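Local coordinates for protein putative gamma-glutamylcyclotransferase PH0828 (Pyrococcus horikoshii, PDB 1V30) that is a putative gamma-glutamylcyclotransferase, probably cleaving gamma-glutamyl compounds by cyclising the glutamyl group, at residues T15-K20 with L32-I37; P21-L26 with E60-D65; Y81-V86 with K92-E97; K105-K108 with D113-R116. One frame throughout, in Å; residues are numbered along the deposited sequence.

Interaction 1. Residues T15-K20 with L32-I37; sequences TLRKGK and LGEDWI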
loop_
_atom_site.group_PDB
_atom_site.type_symbol
_atom_site.label_atom_id
_atom_site.label_comp_id
_atom_site.label_asym_id
_atom_site.label_seq_id
_atom_site.Cartn_x
_atom_site.Cartn_y
_atom_site.Cartn_z
ATOM N N THR A 15 -1.137 4.860 -0.598
ATOM C CA THR A 15 -2.019 5.884 -0.062
ATOM C C THR A 15 -2.411 5.771 1.409
ATOM O O THR A 15 -2.630 6.789 2.076
ATOM C CB THR A 15 -3.274 5.963 -0.949
ATOM O OG1 THR A 15 -2.866 5.934 -2.324
ATOM C CG2 THR A 15 -4.035 7.240 -0.695
ATOM N N LEU A 16 -2.487 4.548 1.916
ATOM C CA LEU A 16 -2.857 4.320 3.309
ATOM C C LEU A 16 -1.671 4.281 4.284
ATOM O O LEU A 16 -1.870 4.247 5.500
ATOM C CB LEU A 16 -3.674 3.029 3.427
ATOM C CG LEU A 16 -5.094 3.062 2.840
ATOM C CD1 LEU A 16 -5.593 1.642 2.639
ATOM C CD2 LEU A 16 -6.023 3.846 3.759
ATOM N N ARG A 17 -0.447 4.285 3.768
ATOM C CA ARG A 17 0.722 4.257 4.649
ATOM C C ARG A 17 0.806 5.513 5.511
ATOM O O ARG A 17 0.256 6.561 5.171
ATOM C CB ARG A 17 2.016 4.101 3.837
ATOM C CG ARG A 17 2.267 2.687 3.325
ATOM C CD ARG A 17 3.654 2.556 2.706
ATOM N NE ARG A 17 4.703 2.763 3.704
ATOM C CZ ARG A 17 6.004 2.814 3.436
ATOM N NH1 ARG A 17 6.445 2.673 2.195
ATOM N NH2 ARG A 17 6.873 3.014 4.415
ATOM N N LYS A 18 1.491 5.392 6.644
ATOM C CA LYS A 18 1.657 6.514 7.555
ATOM C C LYS A 18 2.158 7.754 6.817
ATOM O O LYS A 18 3.131 7.691 6.061
ATOM C CB LYS A 18 2.651 6.141 8.656
ATOM C CG LYS A 18 3.023 7.294 9.568
ATOM C CD LYS A 18 4.088 6.868 10.551
ATOM C CE LYS A 18 4.817 8.070 11.122
ATOM N NZ LYS A 18 5.901 7.631 12.038
ATOM N N GLY A 19 1.484 8.878 7.046
ATOM C CA GLY A 19 1.873 10.127 6.416
ATOM C C GLY A 19 1.331 10.342 5.014
ATOM O O GLY A 19 1.449 11.440 4.467
ATOM N N LYS A 20 0.743 9.303 4.426
ATOM C CA LYS A 20 0.193 9.401 3.077
ATOM C C LYS A 20 -1.234 9.943 3.115
ATOM O O LYS A 20 -1.876 9.937 4.165
ATOM C CB LYS A 20 0.287 8.041 2.375
ATOM C CG LYS A 20 1.680 7.741 1.826
ATOM C CD LYS A 20 2.759 7.932 2.877
ATOM C CE LYS A 20 4.154 7.724 2.310
ATOM N NZ LYS A 20 5.143 7.866 3.417
ATOM N N LEU A 32 1.432 -3.390 13.127
ATOM C CA LEU A 32 2.188 -4.580 13.499
ATOM C C LEU A 32 3.655 -4.432 13.112
ATOM O O LEU A 32 4.542 -4.952 13.788
ATOM C CB LEU A 32 1.611 -5.822 12.814
ATOM C CG LEU A 32 0.155 -6.208 13.092
ATOM C CD1 LEU A 32 -0.157 -7.505 12.356
ATOM C CD2 LEU A 32 -0.076 -6.378 14.590
ATOM N N GLY A 33 3.903 -3.716 12.023
ATOM C CA GLY A 33 5.260 -3.523 11.550
ATOM C C GLY A 33 5.290 -3.514 10.037
ATOM O O GLY A 33 4.268 -3.748 9.387
ATOM N N GLU A 34 6.456 -3.235 9.468
ATOM C CA GLU A 34 6.601 -3.216 8.022
ATOM C C GLU A 34 7.100 -4.575 7.562
ATOM O O GLU A 34 7.623 -5.363 8.356
ATOM C CB GLU A 34 7.594 -2.130 7.597
ATOM C CG GLU A 34 7.200 -0.726 8.038
ATOM C CD GLU A 34 8.162 0.344 7.545
ATOM O OE1 GLU A 34 9.373 0.063 7.467
ATOM O OE2 GLU A 34 7.707 1.467 7.245
ATOM N N ASP A 35 6.925 -4.857 6.278
ATOM C CA ASP A 35 7.375 -6.115 5.715
ATOM C C ASP A 35 7.565 -5.909 4.219
ATOM O O ASP A 35 7.297 -4.824 3.696
ATOM C CB ASP A 35 6.332 -7.204 5.984
ATOM C CG ASP A 35 6.867 -8.607 5.752
ATOM O OD1 ASP A 35 8.096 -8.778 5.594
ATOM O OD2 ASP A 35 6.044 -9.549 5.742
ATOM N N TRP A 36 8.052 -6.942 3.542
ATOM C CA TRP A 36 8.257 -6.886 2.104
ATOM C C TRP A 36 7.486 -8.023 1.450
ATOM O O TRP A 36 7.568 -9.174 1.887
ATOM C CB TRP A 36 9.742 -7.010 1.749
ATOM C CG TRP A 36 10.577 -5.832 2.149
ATOM C CD1 TRP A 36 11.194 -5.634 3.346
ATOM C CD2 TRP A 36 10.887 -4.687 1.341
ATOM N NE1 TRP A 36 11.875 -4.439 3.338
ATOM C CE2 TRP A 36 11.701 -3.837 2.118
ATOM C CE3 TRP A 36 10.554 -4.299 0.035
ATOM C CZ2 TRP A 36 12.192 -2.616 1.634
ATOM C CZ3 TRP A 36 11.041 -3.086 -0.448
ATOM C CH2 TRP A 36 11.852 -2.259 0.353
ATOM N N ILE A 37 6.726 -7.694 0.414
ATOM C CA ILE A 37 5.946 -8.691 -0.305
ATOM C C ILE A 37 6.663 -9.017 -1.610
ATOM O O ILE A 37 6.916 -8.136 -2.432
ATOM C CB ILE A 37 4.526 -8.167 -0.632
ATOM C CG1 ILE A 37 3.880 -7.570 0.625
ATOM C CG2 ILE A 37 3.666 -9.303 -1.180
ATOM C CD1 ILE A 37 3.743 -8.541 1.783
#
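Arg17 and Glu34 meet only through their charged ends, their CA atoms being 10.1 Å apart. The NH2 of Arg17 lies 3.3 Å from OE2 of Glu34, a salt bridge without hydrogen-bond geometry. The two side chains cross at roughly a right angle, and guanidinium and carboxylate planes stand 80° apart, so the oxygen comes in obliquely and the usual coplanar pairing is absent. A kink at chi3 (64°) turns the Arg17 guanidinium away from the line of its aliphatic chain, while Glu34 runs extended from CG outward to meet it. This attraction is one of several on the arginine: its strongest partner is Glu60, reached through NE, and NH1 pairs with Asp111. Glu34 in turn gives OE1 to Lys58. Acids on several sides thus hold the guanidinium in place and balance its charge.

From Arg17 the chain enters a type II beta turn to Lys20, closed by Lys20 N to Arg17 O at 2.9 Å, with Gly19 at positive phi (84°). Thr15 and Leu16, just before it in sequence, are part of the probable substrate-binding loop. Glu34 sits on strand 30-37, an outer strand of its sheet; Leu32 and Gly33 form a classic beta bulge against Val61 of strand 56-64, and the Arg17 side chain also packs on Lys58 of that strand and Val12 of strand 8-12.

Interaction 2. Residues P21-L26 with E60-D65; sequences PLHWYL and EVYEVD
Leu26 and Tyr62 carry most of this buried contact, with His23 a third, smaller partner. CD1 of Leu26 sits over the middle of one face of the Tyr62 ring, 4.0 Å from the centroid and only 12° off the ring normal, a clean CH-pi contact. The other branch, Leu26 CD2, turns to the next residue on the same side of the strand and touches Val64 CG1 at 3.7 Å. One leucine thus spans two alternate strand positions; it also touches Ile10 of strand 8-12 and Ile72 of helix 66-72.

His23 reaches the far end of the tyrosine. Its CG is anti to the backbone N (chi1 -171°), which carries the imidazole out to the phenol, and its CE1 comes 3.2 Å from Tyr62 OH, with that oxygen near the imidazole plane. The rings are inclined to each other at 56°, neither stacked nor T-shaped.

The pairing lays the short 3-10 turn 23-25 over strand 56-64, the middle strand of an antiparallel sheet in this AIG2-like fold. The turn comes a few residues after the probable substrate-binding residues, of which Leu16 lends its carbonyl to ND1 of His23.

The hydroxyl of Tyr62 itself donates to Glu60 OE1 at 2.6 Å, arriving on the anti side of the carboxylate and tilted out of its plane. Glu60 OE1 also accepts from the backbone N of Lys18, and its OE2 pairs with Arg17 NE.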
loop_
_atom_site.group_PDB
_atom_site.type_symbol
_atom_site.label_atom_id
_atom_site.label_comp_id
_atom_site.label_asym_id
_atom_site.label_seq_id
_atom_site.Cartn_x
_atom_site.Cartn_y
_atom_site.Cartn_z
ATOM N N PRO A 21 -1.766 10.387 1.961
ATOM C CA PRO A 21 -3.116 10.959 1.890
ATOM C C PRO A 21 -4.318 10.351 2.603
ATOM O O PRO A 21 -5.180 11.091 3.079
ATOM C CB PRO A 21 -3.355 11.092 0.386
ATOM C CG PRO A 21 -1.984 11.352 -0.140
ATOM C CD PRO A 21 -1.154 10.344 0.620
ATOM N N LEU A 22 -4.403 9.032 2.682
ATOM C CA LEU A 22 -5.557 8.430 3.339
ATOM C C LEU A 22 -5.239 7.730 4.649
ATOM O O LEU A 22 -6.044 6.944 5.149
ATOM C CB LEU A 22 -6.250 7.446 2.390
ATOM C CG LEU A 22 -6.967 8.090 1.202
ATOM C CD1 LEU A 22 -7.563 7.002 0.317
ATOM C CD2 LEU A 22 -8.061 9.028 1.703
ATOM N N HIS A 23 -4.081 8.029 5.228
ATOM C CA HIS A 23 -3.719 7.364 6.466
ATOM C C HIS A 23 -4.670 7.606 7.626
ATOM O O HIS A 23 -4.749 6.778 8.534
ATOM C CB HIS A 23 -2.309 7.735 6.910
ATOM C CG HIS A 23 -1.824 6.912 8.061
ATOM N ND1 HIS A 23 -1.639 5.550 7.969
ATOM C CD2 HIS A 23 -1.534 7.244 9.341
ATOM C CE1 HIS A 23 -1.257 5.077 9.141
ATOM N NE2 HIS A 23 -1.186 6.086 9.992
ATOM N N TRP A 24 -5.393 8.721 7.605
ATOM C CA TRP A 24 -6.312 9.008 8.700
ATOM C C TRP A 24 -7.348 7.904 8.903
ATOM O O TRP A 24 -7.917 7.778 9.985
ATOM C CB TRP A 24 -7.002 10.368 8.504
ATOM C CG TRP A 24 -7.907 10.479 7.312
ATOM C CD1 TRP A 24 -7.542 10.742 6.022
ATOM C CD2 TRP A 24 -9.334 10.359 7.309
ATOM N NE1 TRP A 24 -8.655 10.798 5.217
ATOM C CE2 TRP A 24 -9.769 10.565 5.980
ATOM C CE3 TRP A 24 -10.291 10.098 8.301
ATOM C CZ2 TRP A 24 -11.120 10.520 5.616
ATOM C CZ3 TRP A 24 -11.636 10.053 7.938
ATOM C CH2 TRP A 24 -12.035 10.263 6.605
ATOM N N TYR A 25 -7.589 7.096 7.873
ATOM C CA TYR A 25 -8.548 5.998 7.994
ATOM C C TYR A 25 -8.048 4.923 8.959
ATOM O O TYR A 25 -8.838 4.137 9.484
ATOM C CB TYR A 25 -8.812 5.342 6.631
ATOM C CG TYR A 25 -9.939 5.968 5.843
ATOM C CD1 TYR A 25 -9.689 6.969 4.908
ATOM C CD2 TYR A 25 -11.259 5.565 6.045
ATOM C CE1 TYR A 25 -10.730 7.557 4.190
ATOM C CE2 TYR A 25 -12.304 6.147 5.337
ATOM C CZ TYR A 25 -12.034 7.141 4.413
ATOM O OH TYR A 25 -13.065 7.723 3.716
ATOM N N LEU A 26 -6.739 4.898 9.194
ATOM C CA LEU A 26 -6.129 3.902 10.072
ATOM C C LEU A 26 -5.704 4.421 11.445
ATOM O O LEU A 26 -4.989 3.736 12.173
ATOM C CB LEU A 26 -4.905 3.297 9.383
ATOM C CG LEU A 26 -5.134 2.567 8.061
ATOM C CD1 LEU A 26 -3.794 2.130 7.488
ATOM C CD2 LEU A 26 -6.040 1.370 8.284
ATOM N N GLU A 60 3.226 -1.701 5.074
ATOM C CA GLU A 60 3.030 -1.487 6.498
ATOM C C GLU A 60 1.851 -2.410 6.774
ATOM O O GLU A 60 0.844 -2.361 6.062
ATOM C CB GLU A 60 2.637 -0.041 6.787
ATOM C CG GLU A 60 3.804 0.924 6.778
ATOM C CD GLU A 60 3.371 2.375 6.823
ATOM O OE1 GLU A 60 2.265 2.667 7.320
ATOM O OE2 GLU A 60 4.156 3.225 6.365
ATOM N N VAL A 61 1.974 -3.263 7.784
ATOM C CA VAL A 61 0.905 -4.199 8.105
ATOM C C VAL A 61 0.128 -3.748 9.336
ATOM O O VAL A 61 0.716 -3.425 10.374
ATOM C CB VAL A 61 1.468 -5.616 8.339
ATOM C CG1 VAL A 61 0.325 -6.605 8.540
ATOM C CG2 VAL A 61 2.324 -6.032 7.154
ATOM N N TYR A 62 -1.196 -3.728 9.208
ATOM C CA TYR A 62 -2.079 -3.303 10.287
ATOM C C TYR A 62 -3.189 -4.297 10.569
ATOM O O TYR A 62 -3.551 -5.112 9.714
ATOM C CB TYR A 62 -2.769 -1.978 9.949
ATOM C CG TYR A 62 -1.866 -0.787 9.792
ATOM C CD1 TYR A 62 -1.161 -0.572 8.609
ATOM C CD2 TYR A 62 -1.707 0.125 10.833
ATOM C CE1 TYR A 62 -0.320 0.523 8.464
ATOM C CE2 TYR A 62 -0.869 1.222 10.701
ATOM C CZ TYR A 62 -0.179 1.415 9.517
ATOM O OH TYR A 62 0.663 2.491 9.383
ATOM N N GLU A 63 -3.727 -4.212 11.779
ATOM C CA GLU A 63 -4.865 -5.020 12.185
ATOM C C GLU A 63 -5.957 -3.967 12.325
ATOM O O GLU A 63 -5.789 -2.996 13.066
ATOM C CB GLU A 63 -4.642 -5.689 13.546
ATOM C CG GLU A 63 -3.583 -6.775 13.581
ATOM C CD GLU A 63 -3.641 -7.587 14.865
ATOM O OE1 GLU A 63 -2.703 -8.368 15.127
ATOM O OE2 GLU A 63 -4.631 -7.446 15.613
ATOM N N VAL A 64 -7.058 -4.136 11.599
ATOM C CA VAL A 64 -8.163 -3.185 11.656
ATOM C C VAL A 64 -9.457 -3.931 11.955
ATOM O O VAL A 64 -9.580 -5.110 11.629
ATOM C CB VAL A 64 -8.331 -2.435 10.309
ATOM C CG1 VAL A 64 -7.029 -1.758 9.926
ATOM C CG2 VAL A 64 -8.767 -3.403 9.217
ATOM N N ASP A 65 -10.419 -3.260 12.585
ATOM C CA ASP A 65 -11.684 -3.925 12.871
ATOM C C ASP A 65 -12.533 -3.976 11.605
ATOM O O ASP A 65 -12.214 -3.330 10.604
ATOM C CB ASP A 65 -12.450 -3.233 14.011
ATOM C CG ASP A 65 -12.678 -1.759 13.766
ATOM O OD1 ASP A 65 -13.069 -1.385 12.642
ATOM O OD2 ASP A 65 -12.487 -0.968 14.715
#

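Interaction 3. Residues Y81-V86 with K92-E97; sequences YRLVEV and KAFLWE
Leu83 leans over the partner strand toward Phe94 and Trp96, and its atoms can be followed outward one by one. CB simply leaves the backbone on the face shared with Glu85, Phe94 and Trp96. With CG anti to the backbone N (chi1 -160°), the branch point of Leu83 swings over the neighbouring strand and meets Phe94 CD2 at 3.5 Å. From there Leu83 CD1 settles between Phe94 CB, 3.7 Å away, and one face of the Trp96 indole. It lies 3.9 Å from the centroid of the five-membered ring and 20° off its normal, a CH-pi contact displaced toward the rim. Leu83 CD2 touches Phe94 CD2, also at 3.5 Å. Further along, Glu85 CG lies 3.7 Å from Phe94 CE2.

Underneath is a regular antiparallel hairpin. Arg82 with Glu97, Val84 with Leu95 and Val86 with Ala93 are hydrogen-bonded pairs, each joined by two bonds; Leu83 with Trp96 and Glu85 with Phe94 are non-hydrogen-bonded pairs. On the opposite face Val84 CG2 packs on Leu95 CD2 at 3.7 Å, and a water links Glu97 OE2 to Arg82 NH2, weakly on the arginine side; Glu97 OE1 pairs with Lys52 and is hydrogen-bonded to Tyr40 OH.

Tyr81 touches Tyr13 and Trp96 touches Leu16, both probable substrate-binding residues. Phe94 makes backbone hydrogen bonds to Arg9 and Ala11, so strand 93-98 lies alongside strand 8-12. Helix 66-72 packs Phe69 against Leu83 and Ile72 against Trp96, while Tyr40 of strand 40-44 packs on Val84 and Val86.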
loop_
_atom_site.group_PDB
_atom_site.type_symbol
_atom_site.label_atom_id
_atom_site.label_comp_id
_atom_site.label_asym_id
_atom_site.label_seq_id
_atom_site.Cartn_x
_atom_site.Cartn_y
_atom_site.Cartn_z
ATOM N N TYR A 81 -8.758 -0.788 -7.822
ATOM C CA TYR A 81 -7.991 -1.819 -7.132
ATOM C C TYR A 81 -8.884 -2.985 -6.716
ATOM O O TYR A 81 -10.062 -2.799 -6.427
ATOM C CB TYR A 81 -7.332 -1.248 -5.867
ATOM C CG TYR A 81 -6.465 -0.022 -6.067
ATOM C CD1 TYR A 81 -7.029 1.251 -6.157
ATOM C CD2 TYR A 81 -5.074 -0.133 -6.118
ATOM C CE1 TYR A 81 -6.225 2.391 -6.283
ATOM C CE2 TYR A 81 -4.262 0.999 -6.248
ATOM C CZ TYR A 81 -4.844 2.254 -6.326
ATOM O OH TYR A 81 -4.038 3.371 -6.419
ATOM N N ARG A 82 -8.328 -4.188 -6.691
ATOM C CA ARG A 82 -9.099 -5.340 -6.258
ATOM C C ARG A 82 -8.359 -6.000 -5.099
ATOM O O ARG A 82 -7.130 -6.001 -5.042
ATOM C CB ARG A 82 -9.342 -6.306 -7.427
ATOM C CG ARG A 82 -10.339 -5.744 -8.441
ATOM C CD ARG A 82 -10.513 -6.645 -9.655
ATOM N NE ARG A 82 -9.255 -6.832 -10.368
ATOM C CZ ARG A 82 -9.150 -7.347 -11.591
ATOM N NH1 ARG A 82 -10.233 -7.729 -12.256
ATOM N NH2 ARG A 82 -7.958 -7.487 -12.146
ATOM N N LEU A 83 -9.131 -6.549 -4.175
ATOM C CA LEU A 83 -8.609 -7.170 -2.969
ATOM C C LEU A 83 -7.961 -8.526 -3.212
ATOM O O LEU A 83 -8.573 -9.420 -3.791
ATOM C CB LEU A 83 -9.755 -7.317 -1.966
ATOM C CG LEU A 83 -9.430 -7.495 -0.487
ATOM C CD1 LEU A 83 -8.850 -6.197 0.064
ATOM C CD2 LEU A 83 -10.700 -7.862 0.265
ATOM N N VAL A 84 -6.716 -8.674 -2.772
ATOM C CA VAL A 84 -6.002 -9.934 -2.909
ATOM C C VAL A 84 -5.392 -10.280 -1.558
ATOM O O VAL A 84 -5.341 -9.442 -0.654
ATOM C CB VAL A 84 -4.869 -9.862 -3.964
ATOM C CG1 VAL A 84 -5.452 -9.527 -5.327
ATOM C CG2 VAL A 84 -3.830 -8.827 -3.558
ATOM N N GLU A 85 -4.944 -11.519 -1.419
ATOM C CA GLU A 85 -4.324 -11.962 -0.185
ATOM C C GLU A 85 -2.838 -12.154 -0.417
ATOM O O GLU A 85 -2.422 -12.651 -1.462
ATOM C CB GLU A 85 -4.966 -13.268 0.282
ATOM C CG GLU A 85 -6.384 -13.067 0.793
ATOM C CD GLU A 85 -7.233 -14.315 0.691
ATOM O OE1 GLU A 85 -6.850 -15.354 1.267
ATOM O OE2 GLU A 85 -8.289 -14.253 0.028
ATOM N N VAL A 86 -2.042 -11.729 0.559
ATOM C CA VAL A 86 -0.599 -11.865 0.482
ATOM C C VAL A 86 -0.061 -12.395 1.802
ATOM O O VAL A 86 -0.684 -12.242 2.855
ATOM C CB VAL A 86 0.101 -10.509 0.179
ATOM C CG1 VAL A 86 -0.350 -9.982 -1.171
ATOM C CG2 VAL A 86 -0.205 -9.496 1.268
ATOM N N LYS A 92 -1.239 -13.986 7.016
ATOM C CA LYS A 92 -1.912 -13.552 5.798
ATOM C C LYS A 92 -2.592 -12.201 5.993
ATOM O O LYS A 92 -3.133 -11.906 7.060
ATOM C CB LYS A 92 -2.946 -14.595 5.372
ATOM C CG LYS A 92 -2.351 -15.851 4.758
ATOM C CD LYS A 92 -1.744 -15.564 3.393
ATOM C CE LYS A 92 -1.219 -16.836 2.743
ATOM N NZ LYS A 92 -0.663 -16.581 1.384
ATOM N N ALA A 93 -2.558 -11.381 4.947
ATOM C CA ALA A 93 -3.169 -10.059 4.991
ATOM C C ALA A 93 -3.779 -9.716 3.641
ATOM O O ALA A 93 -3.421 -10.308 2.620
ATOM C CB ALA A 93 -2.117 -9.007 5.369
ATOM N N PHE A 94 -4.710 -8.769 3.648
ATOM C CA PHE A 94 -5.335 -8.318 2.414
ATOM C C PHE A 94 -4.547 -7.129 1.884
ATOM O O PHE A 94 -4.007 -6.327 2.656
ATOM C CB PHE A 94 -6.788 -7.905 2.655
ATOM C CG PHE A 94 -7.701 -9.057 2.930
ATOM C CD1 PHE A 94 -8.029 -9.406 4.234
ATOM C CD2 PHE A 94 -8.215 -9.809 1.883
ATOM C CE1 PHE A 94 -8.864 -10.494 4.492
ATOM C CE2 PHE A 94 -9.047 -10.898 2.130
ATOM C CZ PHE A 94 -9.372 -11.240 3.437
ATOM N N LEU A 95 -4.490 -7.022 0.564
ATOM C CA LEU A 95 -3.780 -5.946 -0.106
ATOM C C LEU A 95 -4.617 -5.526 -1.304
ATOM O O LEU A 95 -5.276 -6.364 -1.926
ATOM C CB LEU A 95 -2.399 -6.440 -0.551
ATOM C CG LEU A 95 -1.522 -5.514 -1.396
ATOM C CD1 LEU A 95 -0.065 -5.695 -1.001
ATOM C CD2 LEU A 95 -1.725 -5.809 -2.875
ATOM N N TRP A 96 -4.610 -4.232 -1.609
ATOM C CA TRP A 96 -5.369 -3.703 -2.730
ATOM C C TRP A 96 -4.464 -3.622 -3.941
ATOM O O TRP A 96 -3.629 -2.725 -4.054
ATOM C CB TRP A 96 -5.928 -2.325 -2.387
ATOM C CG TRP A 96 -7.126 -2.387 -1.486
ATOM C CD1 TRP A 96 -8.428 -2.553 -1.866
ATOM C CD2 TRP A 96 -7.135 -2.301 -0.054
ATOM N NE1 TRP A 96 -9.246 -2.571 -0.761
ATOM C CE2 TRP A 96 -8.478 -2.419 0.365
ATOM C CE3 TRP A 96 -6.137 -2.135 0.917
ATOM C CZ2 TRP A 96 -8.850 -2.376 1.712
ATOM C CZ3 TRP A 96 -6.508 -2.091 2.259
ATOM C CH2 TRP A 96 -7.852 -2.210 2.642
ATOM N N GLU A 97 -4.642 -4.583 -4.839
ATOM C CA GLU A 97 -3.858 -4.686 -6.058
ATOM C C GLU A 97 -4.476 -3.878 -7.196
ATOM O O GLU A 97 -5.679 -3.957 -7.441
ATOM C CB GLU A 97 -3.772 -6.161 -6.450
ATOM C CG GLU A 97 -3.220 -6.443 -7.828
ATOM C CD GLU A 97 -3.244 -7.923 -8.135
ATOM O OE1 GLU A 97 -2.461 -8.664 -7.510
ATOM O OE2 GLU A 97 -4.063 -8.343 -8.982
HETATM O O HOH W 1 -5.294 -8.085 -11.552
#

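Interaction 4. Residues K105-K108 with D113-R116; sequences KRIK and DEIR
A short strand-to-helix connection is closed here, where strand 105-106 leaves the edge of its small sheet and the chain turns back into helix 114-123, which runs on into a histidine tail, evidently an expression tag. Ile107 and Glu114 run past each other head to tail: the CG2 methyl of Ile107 lies 3.7 Å from Glu114 CB and 3.3 Å from its OE1, an oxygen that also bonds Ser109 in the intervening loop. The other branch of Ile107 ends in CD1, which meets Ile115 CD1 at 3.9 Å, the two side chains crossing at about a right angle.

Lys108 folds back through bends at chi2 and chi3 to bring NZ to Glu114 OE2 on its syn side. The modelled 2.5 Å is very short for such a salt bridge, so its exact length is doubtful. The NZ of Lys108 has a second acceptor in Arg106 O at 3.1 Å, on a lone pair in the carbonyl plane.

Within 113-116, Arg116 grips Asp113 OD1 side-on with NE and NH2, both from above the carboxylate plane; that oxygen also pairs with Lys20. In this strand-to-helix connection Ile107 and Ile115 both reach strand 40-44, Ile107 on Leu42 and Phe44, Ile115 on Phe44, with the Lys108-Glu114 salt bridge beside them.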
loop_
_atom_site.group_PDB
_atom_site.type_symbol
_atom_site.label_atom_id
_atom_site.label_comp_id
_atom_site.label_asym_id
_atom_site.label_seq_id
_atom_site.Cartn_x
_atom_site.Cartn_y
_atom_site.Cartn_z
ATOM N N LYS A 105 5.972 6.248 -13.554
ATOM C CA LYS A 105 7.306 5.669 -13.472
ATOM C C LYS A 105 7.381 4.566 -12.427
ATOM O O LYS A 105 6.673 4.593 -11.421
ATOM C CB LYS A 105 8.334 6.752 -13.133
ATOM C CG LYS A 105 7.895 8.159 -13.496
ATOM C CD LYS A 105 7.211 8.832 -12.315
ATOM C CE LYS A 105 6.105 9.765 -12.768
ATOM N NZ LYS A 105 4.924 8.987 -13.221
ATOM N N ARG A 106 8.243 3.590 -12.672
ATOM C CA ARG A 106 8.414 2.505 -11.724
ATOM C C ARG A 106 9.255 2.970 -10.546
ATOM O O ARG A 106 10.244 3.680 -10.720
ATOM C CB ARG A 106 9.111 1.310 -12.379
ATOM C CG ARG A 106 9.615 0.299 -11.359
ATOM C CD ARG A 106 10.142 -0.967 -12.003
ATOM N NE ARG A 106 10.515 -1.949 -10.990
ATOM C CZ ARG A 106 10.810 -3.218 -11.250
ATOM N NH1 ARG A 106 10.779 -3.662 -12.498
ATOM N NH2 ARG A 106 11.129 -4.041 -10.262
ATOM N N ILE A 107 8.851 2.580 -9.343
ATOM C CA ILE A 107 9.611 2.922 -8.150
ATOM C C ILE A 107 10.443 1.667 -7.889
ATOM O O ILE A 107 9.969 0.694 -7.301
ATOM C CB ILE A 107 8.677 3.243 -6.967
ATOM C CG1 ILE A 107 7.840 4.482 -7.309
ATOM C CG2 ILE A 107 9.494 3.484 -5.702
ATOM C CD1 ILE A 107 6.976 4.988 -6.182
ATOM N N LYS A 108 11.683 1.699 -8.373
ATOM C CA LYS A 108 12.612 0.574 -8.281
ATOM C C LYS A 108 12.826 -0.035 -6.906
ATOM O O LYS A 108 12.957 -1.250 -6.786
ATOM C CB LYS A 108 13.979 0.961 -8.858
ATOM C CG LYS A 108 13.949 1.484 -10.286
ATOM C CD LYS A 108 13.168 2.786 -10.371
ATOM C CE LYS A 108 13.624 3.778 -9.306
ATOM N NZ LYS A 108 12.656 4.887 -9.137
ATOM N N ASP A 113 8.168 5.508 -0.213
ATOM C CA ASP A 113 8.900 6.619 0.398
ATOM C C ASP A 113 9.984 7.173 -0.515
ATOM O O ASP A 113 10.552 8.229 -0.232
ATOM C CB ASP A 113 9.539 6.206 1.733
ATOM C CG ASP A 113 8.592 6.360 2.916
ATOM O OD1 ASP A 113 7.702 7.236 2.880
ATOM O OD2 ASP A 113 8.753 5.613 3.903
ATOM N N GLU A 114 10.275 6.468 -1.603
ATOM C CA GLU A 114 11.291 6.934 -2.533
ATOM C C GLU A 114 10.901 8.317 -3.047
ATOM O O GLU A 114 11.762 9.143 -3.345
ATOM C CB GLU A 114 11.434 5.960 -3.704
ATOM C CG GLU A 114 12.722 6.139 -4.488
ATOM C CD GLU A 114 12.857 5.146 -5.621
ATOM O OE1 GLU A 114 12.719 3.928 -5.373
ATOM O OE2 GLU A 114 13.107 5.584 -6.761
ATOM N N ILE A 115 9.597 8.573 -3.136
ATOM C CA ILE A 115 9.104 9.863 -3.614
ATOM C C ILE A 115 9.499 10.985 -2.649
ATOM O O ILE A 115 9.756 12.116 -3.069
ATOM C CB ILE A 115 7.561 9.851 -3.785
ATOM C CG1 ILE A 115 7.149 8.740 -4.760
ATOM C CG2 ILE A 115 7.079 11.208 -4.289
ATOM C CD1 ILE A 115 7.769 8.855 -6.141
ATOM N N ARG A 116 9.546 10.673 -1.358
ATOM C CA ARG A 116 9.932 11.659 -0.356
ATOM C C ARG A 116 11.419 11.957 -0.463
ATOM O O ARG A 116 11.870 13.053 -0.130
ATOM C CB ARG A 116 9.619 11.154 1.048
ATOM C CG ARG A 116 8.288 11.627 1.574
ATOM C CD ARG A 116 8.322 11.678 3.085
ATOM N NE ARG A 116 8.337 10.339 3.647
ATOM C CZ ARG A 116 8.390 10.066 4.945
ATOM N NH1 ARG A 116 8.445 11.047 5.838
ATOM N NH2 ARG A 116 8.354 8.807 5.346
#

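How the interactions relate
Interaction 2 is the most buried and largely apolar, and interaction 3, with the largest interface, is a strand pair held by backbone bonds and side chains on both faces. Interaction 1 is purely ionic, while interaction 4 mixes a salt bridge with isoleucine packing; both lie partly buried. Interactions 1 and 2 work on neighbouring strands, 30-37 and 56-64, and join through Arg17 NE to Glu60 OE2 at 2.8 Å. Interaction 1 also reaches interaction 4, where Lys20 NZ bonds Asp113 OD1 at 2.7 Å, and it touches interaction 3 where Leu16 packs on Trp96 and Ile37 on Val86. Interactions 3 and 4 sit on opposite sides of the chain's centre, with centres about 21 Å apart.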